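Local coordinates for protein beta-N-acetylhexosaminidase (Beutenbergia cavernae, PDB 5BU9) that probably hydrolyses terminal non-reducing N-acetyl-D-hexosamine residues of N-acetyl-beta-D-hexosaminides, as a member of glycoside hydrolase family 3, at residues A[43-48]-A[83-88]; A[134-139]-A[161-166]; A[200-205]-A[273-278]. All blocks are in the same frame, centred on the assembly; numbering follows the deposited sequence.

Contact 1. Residues A[43-48]-A[83-88]; sequences AGRSNA and GNVQVL
The loop that leaves strand 39-43 of the glycoside hydrolase family 3 barrel is tied by Ser-46 and Arg-45 to residues 84-88, around the short strand 85-86. Ser-46 and Leu-88 form a single beta bridge, which rests on two backbone bonds of Ser-46, one to each neighbour of Leu-88: Ser-46 N donates to Val-87 O over 2.7 Å, with an almost straight N-H...O angle of 171°, and a second bond joins Ser-46 to Arg-89. Arg-45 turns back across the side chain of Val-87 at about a right angle. Its chi2 of -63° bends the chain and brings CD to 3.4 Å from Gln-86 O. At the far end the guanidinium has several polar partners: NH2 donates to Gly-44 O over 2.9 Å, a partner that lies in the guanidinium plane, and NH1 makes a weak bond of 3.1 Å to Asn-84 O. A water in that plane accepts from NE and donates to Asn-84 O. Val-87 CG2 lies 3.2 Å from Gly-44 O and 3.8 Å from Arg-45 NH2, while CG1 also rests against Gly-44 O. An alanine in place of Val-87 would probably open a gap beside Gly-44 O and take away the methyl that Arg-45 NH2 packs on. Val-87 also packs on Thr-78 and Asp-79 of strand 75-82, and its backbone bonds to Asp-79. Ala-43 pairs with Thr-19 of strand 15-20, and beyond Ser-46 the chain runs on to helix 50-61.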
loop_
_atom_site.group_PDB
_atom_site.type_symbol
_atom_site.label_atom_id
_atom_site.label_comp_id
_atom_site.label_asym_id
_atom_site.label_seq_id
_atom_site.Cartn_x
_atom_site.Cartn_y
_atom_site.Cartn_z
ATOM N N ALA A 43 5.216 -7.704 8.176
ATOM C CA ALA A 43 4.742 -6.726 9.162
ATOM C C ALA A 43 5.626 -6.673 10.390
ATOM O O ALA A 43 6.405 -7.589 10.631
ATOM C CB ALA A 43 3.325 -7.040 9.593
ATOM N N GLY A 44 5.465 -5.614 11.179
ATOM C CA GLY A 44 6.158 -5.464 12.452
ATOM C C GLY A 44 7.481 -4.722 12.407
ATOM O O GLY A 44 7.622 -3.754 11.669
ATOM N N ARG A 45 8.441 -5.153 13.222
ATOM C CA ARG A 45 9.809 -4.619 13.204
ATOM C C ARG A 45 10.684 -5.851 13.377
ATOM O O ARG A 45 10.591 -6.578 14.366
ATOM C CB ARG A 45 10.088 -3.542 14.302
ATOM C CG ARG A 45 9.171 -2.247 14.261
ATOM C CD ARG A 45 9.305 -1.385 12.966
ATOM N NE ARG A 45 8.493 -0.154 12.987
ATOM C CZ ARG A 45 7.291 0.017 12.403
ATOM N NH1 ARG A 45 6.645 1.182 12.526
ATOM N NH2 ARG A 45 6.705 -0.954 11.700
ATOM N N SER A 46 11.467 -6.127 12.351
ATOM C CA SER A 46 12.388 -7.238 12.375
ATOM C C SER A 46 13.814 -6.742 12.380
ATOM O O SER A 46 14.169 -5.808 11.659
ATOM C CB SER A 46 12.175 -8.145 11.178
ATOM O OG SER A 46 13.145 -9.162 11.205
ATOM N N ASN A 47 14.629 -7.386 13.199
ATOM C CA ASN A 47 16.047 -7.078 13.299
ATOM C C ASN A 47 16.856 -8.266 12.801
ATOM O O ASN A 47 18.061 -8.345 13.038
ATOM C CB ASN A 47 16.420 -6.771 14.749
ATOM C CG ASN A 47 17.593 -5.834 14.873
ATOM O OD1 ASN A 47 17.633 -4.789 14.215
ATOM N ND2 ASN A 47 18.555 -6.187 15.747
ATOM N N ALA A 48 16.199 -9.209 12.137
ATOM C CA ALA A 48 16.867 -10.474 11.845
ATOM C C ALA A 48 17.933 -10.295 10.755
ATOM O O ALA A 48 18.936 -10.992 10.754
ATOM C CB ALA A 48 15.862 -11.532 11.453
ATOM N N GLY A 83 13.269 5.811 9.274
ATOM C CA GLY A 83 12.979 6.476 10.531
ATOM C C GLY A 83 12.052 5.670 11.435
ATOM O O GLY A 83 12.368 4.550 11.833
ATOM N N ASN A 84 10.905 6.242 11.769
ATOM C CA ASN A 84 9.935 5.570 12.635
ATOM C C ASN A 84 9.196 4.435 11.921
ATOM O O ASN A 84 8.474 3.683 12.561
ATOM C CB ASN A 84 8.934 6.595 13.187
ATOM C CG ASN A 84 9.577 7.523 14.217
ATOM O OD1 ASN A 84 10.213 7.069 15.153
ATOM N ND2 ASN A 84 9.435 8.819 14.023
ATOM N N VAL A 85 9.362 4.307 10.607
ATOM C CA VAL A 85 8.708 3.210 9.876
ATOM C C VAL A 85 9.734 2.466 9.014
ATOM O O VAL A 85 9.954 2.775 7.832
ATOM C CB VAL A 85 7.517 3.711 9.004
ATOM C CG1 VAL A 85 6.849 2.524 8.269
ATOM C CG2 VAL A 85 6.453 4.449 9.861
ATOM N N GLN A 86 10.386 1.492 9.623
ATOM C CA GLN A 86 11.349 0.674 8.901
ATOM C C GLN A 86 11.183 -0.743 9.424
ATOM O O GLN A 86 11.688 -1.072 10.498
ATOM C CB GLN A 86 12.796 1.187 9.089
ATOM C CG GLN A 86 13.823 0.421 8.204
ATOM C CD GLN A 86 15.257 0.850 8.411
ATOM O OE1 GLN A 86 15.530 1.995 8.773
ATOM N NE2 GLN A 86 16.197 -0.077 8.174
ATOM N N VAL A 87 10.428 -1.572 8.708
ATOM C CA VAL A 87 10.122 -2.887 9.234
ATOM C C VAL A 87 11.400 -3.735 9.260
ATOM O O VAL A 87 11.613 -4.516 10.176
ATOM C CB VAL A 87 9.033 -3.587 8.419
ATOM C CG1 VAL A 87 8.972 -5.073 8.824
ATOM C CG2 VAL A 87 7.655 -2.883 8.598
ATOM N N LEU A 88 12.245 -3.585 8.247
ATOM C CA LEU A 88 13.383 -4.490 8.096
ATOM C C LEU A 88 14.673 -3.793 8.503
ATOM O O LEU A 88 15.132 -2.829 7.865
ATOM C CB LEU A 88 13.460 -5.013 6.656
ATOM C CG LEU A 88 12.236 -5.855 6.246
ATOM C CD1 LEU A 88 12.311 -6.277 4.781
ATOM C CD2 LEU A 88 12.056 -7.079 7.164
HETATM O O HOH W 1 9.631 1.816 14.891
#

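Contact 2. Residues A[134-139]-A[161-166]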
loop_
_atom_site.group_PDB
_atom_site.type_symbol
_atom_site.label_atom_id
_atom_site.label_comp_id
_atom_site.label_asym_id
_atom_site.label_seq_id
_atom_site.Cartn_x
_atom_site.Cartn_y
_atom_site.Cartn_z
HETATM N N MSE A 134 3.736 10.554 0.147
HETATM C CA MSE A 134 3.640 11.819 -0.570
HETATM C C MSE A 134 2.570 12.722 0.029
HETATM O O MSE A 134 2.125 13.676 -0.610
HETATM C CB MSE A 134 3.376 11.570 -2.048
HETATM C CG MSE A 134 4.481 10.744 -2.677
HETATM SE SE MSE A 134 4.513 10.857 -4.613
HETATM C CE MSE A 134 5.427 12.582 -4.769
ATOM N N ASP A 135 2.175 12.405 1.260
ATOM C CA ASP A 135 1.286 13.239 2.027
ATOM C C ASP A 135 1.997 14.560 2.225
ATOM O O ASP A 135 3.207 14.574 2.379
ATOM C CB ASP A 135 0.957 12.614 3.397
ATOM C CG ASP A 135 0.162 11.331 3.292
ATOM O OD1 ASP A 135 -0.847 11.288 2.536
ATOM O OD2 ASP A 135 0.555 10.367 3.989
ATOM N N VAL A 136 1.266 15.664 2.229
ATOM C CA VAL A 136 1.883 16.952 2.509
ATOM C C VAL A 136 1.378 17.481 3.839
ATOM O O VAL A 136 0.178 17.587 4.029
ATOM C CB VAL A 136 1.610 17.951 1.375
ATOM C CG1 VAL A 136 2.191 19.275 1.719
ATOM C CG2 VAL A 136 2.231 17.461 0.094
ATOM N N VAL A 137 2.289 17.812 4.752
ATOM C CA VAL A 137 1.919 18.384 6.040
ATOM C C VAL A 137 1.910 19.909 5.828
ATOM O O VAL A 137 2.671 20.416 5.024
ATOM C CB VAL A 137 2.878 17.899 7.162
ATOM C CG1 VAL A 137 2.624 18.596 8.478
ATOM C CG2 VAL A 137 2.707 16.417 7.380
ATOM N N ALA A 138 1.035 20.634 6.525
ATOM C CA ALA A 138 0.783 22.048 6.196
ATOM C C ALA A 138 1.979 22.944 6.446
ATOM O O ALA A 138 2.229 23.863 5.675
ATOM C CB ALA A 138 -0.412 22.574 6.988
ATOM N N SER A 139 2.686 22.669 7.548
ATOM C CA SER A 139 3.806 23.491 8.019
ATOM C C SER A 139 4.554 22.748 9.126
ATOM O O SER A 139 3.984 21.865 9.766
ATOM C CB SER A 139 3.312 24.838 8.539
ATOM O OG SER A 139 2.641 24.671 9.785
ATOM N N GLU A 161 6.085 20.778 -4.113
ATOM C CA GLU A 161 7.302 20.686 -4.910
ATOM C C GLU A 161 8.409 19.902 -4.178
ATOM O O GLU A 161 9.069 19.051 -4.761
ATOM C CB GLU A 161 7.797 22.077 -5.287
ATOM C CG GLU A 161 9.019 22.055 -6.203
ATOM C CD GLU A 161 9.858 23.338 -6.129
ATOM O OE1 GLU A 161 9.445 24.293 -5.422
ATOM O OE2 GLU A 161 10.937 23.387 -6.781
ATOM N N THR A 162 8.606 20.200 -2.904
ATOM C CA THR A 162 9.605 19.510 -2.096
ATOM C C THR A 162 9.261 18.031 -1.988
ATOM O O THR A 162 10.102 17.166 -2.213
ATOM C CB THR A 162 9.700 20.116 -0.670
ATOM O OG1 THR A 162 9.826 21.537 -0.764
ATOM C CG2 THR A 162 10.886 19.561 0.074
ATOM N N VAL A 163 8.015 17.756 -1.627
ATOM C CA VAL A 163 7.546 16.388 -1.484
ATOM C C VAL A 163 7.698 15.616 -2.781
ATOM O O VAL A 163 8.207 14.496 -2.774
ATOM C CB VAL A 163 6.084 16.365 -0.980
ATOM C CG1 VAL A 163 5.456 14.957 -1.115
ATOM C CG2 VAL A 163 6.053 16.836 0.482
ATOM N N ALA A 164 7.260 16.202 -3.891
ATOM C CA ALA A 164 7.404 15.572 -5.204
ATOM C C ALA A 164 8.849 15.224 -5.546
ATOM O O ALA A 164 9.136 14.104 -5.942
ATOM C CB ALA A 164 6.858 16.462 -6.263
ATOM N N SER A 165 9.756 16.192 -5.427
ATOM C CA SER A 165 11.132 15.979 -5.866
ATOM C C SER A 165 11.847 14.918 -4.996
ATOM O O SER A 165 12.674 14.156 -5.483
ATOM C CB SER A 165 11.912 17.296 -5.879
ATOM O OG SER A 165 12.015 17.888 -4.598
ATOM N N HIS A 166 11.511 14.837 -3.718
ATOM C CA HIS A 166 12.198 13.867 -2.902
ATOM C C HIS A 166 11.552 12.492 -3.011
ATOM O O HIS A 166 12.270 11.501 -3.205
ATOM C CB HIS A 166 12.296 14.371 -1.464
ATOM C CG HIS A 166 13.175 15.574 -1.351
ATOM N ND1 HIS A 166 12.720 16.845 -1.614
ATOM C CD2 HIS A 166 14.501 15.691 -1.106
ATOM C CE1 HIS A 166 13.720 17.702 -1.491
ATOM N NE2 HIS A 166 14.811 17.026 -1.184
#
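Val-163, in the first turn of helix 160-176, directs its side chain at the loop residues Met-134 and Val-136, and the contact is van der Waals packing, of methyls on one another and on main-chain atoms. The two methyls of Val-163 divide the work. CG2 meets Val-136 CG2 at 3.9 Å, the two valines crossing obliquely, and also lies 4.1 Å from the carbonyl oxygen of Asp-135. CG1, anti to the backbone N (chi1 167°), rests 3.6 Å from Met-134 O and 4.1 Å from Met-134 CB. Met-134, a selenomethionine in this crystal, bends at chi3 (80°), which brings CE over the helix backbone, 3.6 Å from Ala-164 CA and 3.9 Å from Val-163 O. The terminal methyl therefore touches main chain at least as much as side chain, since Ala-164 CB is farther from CE, at 4.4 Å.

No hydrogen bond joins the two segments. Asp-135 points away from the helix, and its carboxylate is bonded outside both segments: OD1 accepts from Leu-189 N, and OD2 is bonded to His-185 ND1.

The loop runs against both helix 160-176 and helix 212-222. In the first, Met-134 also packs on Ala-167 and Asn-168, farther along from Val-163. From the second, Phe-217 packs on Met-134 and Asp-135, and Ala-216 on Val-136, while Ala-219 meets Ala-164 and so brings the two helices together. A backbone bond from Met-134 to Lys-184 ties the loop to the barrel strand 180-186.

Contact 3. Residues A[200-205]-A[273-278]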
loop_
_atom_site.group_PDB
_atom_site.type_symbol
_atom_site.label_atom_id
_atom_site.label_comp_id
_atom_site.label_asym_id
_atom_site.label_seq_id
_atom_site.Cartn_x
_atom_site.Cartn_y
_atom_site.Cartn_z
ATOM N N ALA A 200 -12.039 6.108 15.221
ATOM C CA ALA A 200 -12.959 6.004 14.079
ATOM C C ALA A 200 -13.659 7.342 13.893
ATOM O O ALA A 200 -13.571 8.210 14.762
ATOM C CB ALA A 200 -13.981 4.878 14.275
ATOM N N GLY A 201 -14.329 7.526 12.763
ATOM C CA GLY A 201 -14.950 8.811 12.479
ATOM C C GLY A 201 -13.911 9.890 12.213
ATOM O O GLY A 201 -14.152 11.071 12.466
ATOM N N VAL A 202 -12.734 9.490 11.734
ATOM C CA VAL A 202 -11.707 10.465 11.391
ATOM C C VAL A 202 -12.082 11.204 10.133
ATOM O O VAL A 202 -12.276 10.613 9.065
ATOM C CB VAL A 202 -10.348 9.837 11.209
ATOM C CG1 VAL A 202 -9.386 10.923 10.745
ATOM C CG2 VAL A 202 -9.873 9.227 12.492
ATOM N N VAL A 203 -12.215 12.509 10.284
ATOM C CA VAL A 203 -12.661 13.385 9.209
ATOM C C VAL A 203 -11.574 14.418 8.976
ATOM O O VAL A 203 -11.138 15.087 9.923
ATOM C CB VAL A 203 -13.998 14.099 9.530
ATOM C CG1 VAL A 203 -14.286 15.193 8.435
ATOM C CG2 VAL A 203 -15.118 13.107 9.595
ATOM N N ASP A 204 -11.123 14.523 7.729
ATOM C CA ASP A 204 -10.277 15.626 7.270
ATOM C C ASP A 204 -11.238 16.694 6.739
ATOM O O ASP A 204 -12.004 16.432 5.804
ATOM C CB ASP A 204 -9.298 15.141 6.187
ATOM C CG ASP A 204 -8.552 16.278 5.481
ATOM O OD1 ASP A 204 -9.163 17.305 5.135
ATOM O OD2 ASP A 204 -7.335 16.128 5.223
ATOM N N ASP A 205 -11.193 17.893 7.320
ATOM C CA ASP A 205 -12.091 18.977 6.921
ATOM C C ASP A 205 -11.439 20.078 6.063
ATOM O O ASP A 205 -12.055 21.115 5.869
ATOM C CB ASP A 205 -12.731 19.628 8.166
ATOM C CG ASP A 205 -11.729 20.331 9.071
ATOM O OD1 ASP A 205 -10.504 20.115 8.922
ATOM O OD2 ASP A 205 -12.183 21.100 9.951
ATOM N N ALA A 273 -7.442 -1.527 11.619
ATOM C CA ALA A 273 -7.599 -0.076 11.733
ATOM C C ALA A 273 -8.999 0.304 12.243
ATOM O O ALA A 273 -10.032 -0.070 11.629
ATOM C CB ALA A 273 -7.324 0.582 10.381
ATOM N N GLU A 274 -9.021 1.040 13.347
ATOM C CA GLU A 274 -10.251 1.338 14.050
ATOM C C GLU A 274 -11.235 2.055 13.136
ATOM O O GLU A 274 -12.422 1.847 13.246
ATOM C CB GLU A 274 -9.984 2.191 15.291
ATOM C CG GLU A 274 -11.200 2.394 16.188
ATOM C CD GLU A 274 -11.733 1.078 16.799
ATOM O OE1 GLU A 274 -11.042 0.014 16.720
ATOM O OE2 GLU A 274 -12.851 1.116 17.359
ATOM N N GLN A 275 -10.719 2.860 12.207
ATOM C CA GLN A 275 -11.545 3.680 11.347
ATOM C C GLN A 275 -12.532 2.833 10.521
ATOM O O GLN A 275 -13.601 3.314 10.166
ATOM C CB GLN A 275 -10.667 4.507 10.417
ATOM C CG GLN A 275 -11.454 5.209 9.288
ATOM C CD GLN A 275 -12.011 6.557 9.734
ATOM O OE1 GLN A 275 -12.052 6.855 10.944
ATOM N NE2 GLN A 275 -12.417 7.396 8.764
ATOM N N VAL A 276 -12.194 1.567 10.232
ATOM C CA VAL A 276 -13.131 0.762 9.430
ATOM C C VAL A 276 -13.715 -0.458 10.129
ATOM O O VAL A 276 -14.327 -1.301 9.475
ATOM C CB VAL A 276 -12.478 0.329 8.098
ATOM C CG1 VAL A 276 -12.205 1.540 7.266
ATOM C CG2 VAL A 276 -11.184 -0.517 8.323
ATOM N N GLN A 277 -13.563 -0.548 11.449
ATOM C CA GLN A 277 -14.075 -1.713 12.178
ATOM C C GLN A 277 -15.610 -1.745 12.210
ATOM O O GLN A 277 -16.159 -2.801 12.447
ATOM C CB GLN A 277 -13.540 -1.756 13.617
ATOM C CG GLN A 277 -12.063 -2.042 13.715
ATOM C CD GLN A 277 -11.640 -3.320 12.995
ATOM O OE1 GLN A 277 -10.944 -3.284 11.945
ATOM N NE2 GLN A 277 -12.043 -4.450 13.552
ATOM N N ALA A 278 -16.291 -0.605 11.989
ATOM C CA ALA A 278 -17.780 -0.568 11.911
ATOM C C ALA A 278 -18.346 -1.472 10.812
ATOM O O ALA A 278 -19.477 -1.918 10.899
ATOM C CB ALA A 278 -18.278 0.868 11.695
HETATM O O HOH W 2 -15.240 5.457 11.036
#
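Gln-275 reaches Val-202 with both polar atoms of its side-chain amide and binds both polar atoms of that residue's backbone. Val-202 N donates to Gln-275 OE1 over 2.8 Å, with an N-H...O angle of 165° and the donor in the carbonyl plane, on a lone pair. In return NE2 donates to Val-202 O over 3.2 Å, a more bent bond at 145° that also uses an in-plane lone pair, although the acceptor is tilted from the plane of the amide. The paired bonds hold the amide against one residue and limit its rotation. Gly-201 N comes within 3.0 Å of OE1 as well, but the angle is poor; Gly-201 N instead donates a hydrogen bond to a water, which donates to Gln-275 O and so links the two main chains. Packing completes this first shell: Val-202 CB lies 3.4 Å from OE1 of Gln-275, and Ala-200 CB rests 3.6 Å from Glu-274 O, with Glu-274 CG near the backbone N of Ala-200.

Gln-275 reaches Val-202 through a bend at its chi2 (86°), which turns CD out of line with the start of the chain. Its NE2 has a further acceptor in Thr-232 O, and its side chain touches Thr-196 and Val-234. The backbones of Glu-274 and Gln-275 are themselves bonded to Asp-197 and Thr-196, and those of Val-202 and Asp-204 to Val-234 of strand 234-235.

A side-chain amide thus continues the backbone bonding at the start of strand 203-204. The arrangement joins two of the long loops of the barrel, those following strands 180-186 and 264-267, and such loops at the carboxyl ends of the strands surround the active site in TIM-barrel enzymes.

Overall arrangement
All three contacts secure loops that follow strands of one barrel, yet they do not touch: the nearest atoms are about 10 Å apart between contacts 1 and 2, 12 Å between 1 and 3, and 8 Å between 2 and 3. Contact 2 is the buried one, a loop laid on a helix by van der Waals packing, with no hydrogen bond across it. Contacts 1 and 3 are partly exposed and rely on hydrogen bonds and an ordered water, the first through a bridge and an arginine, the other through a glutamine amide. Strand 180-186 connects contacts 2 and 3: it bonds the loop of 134-139 and leads into that of 200-205. Contact 1 joins the loop after strand 39-43 to strand 85-86, which pairs antiparallel with 75-82.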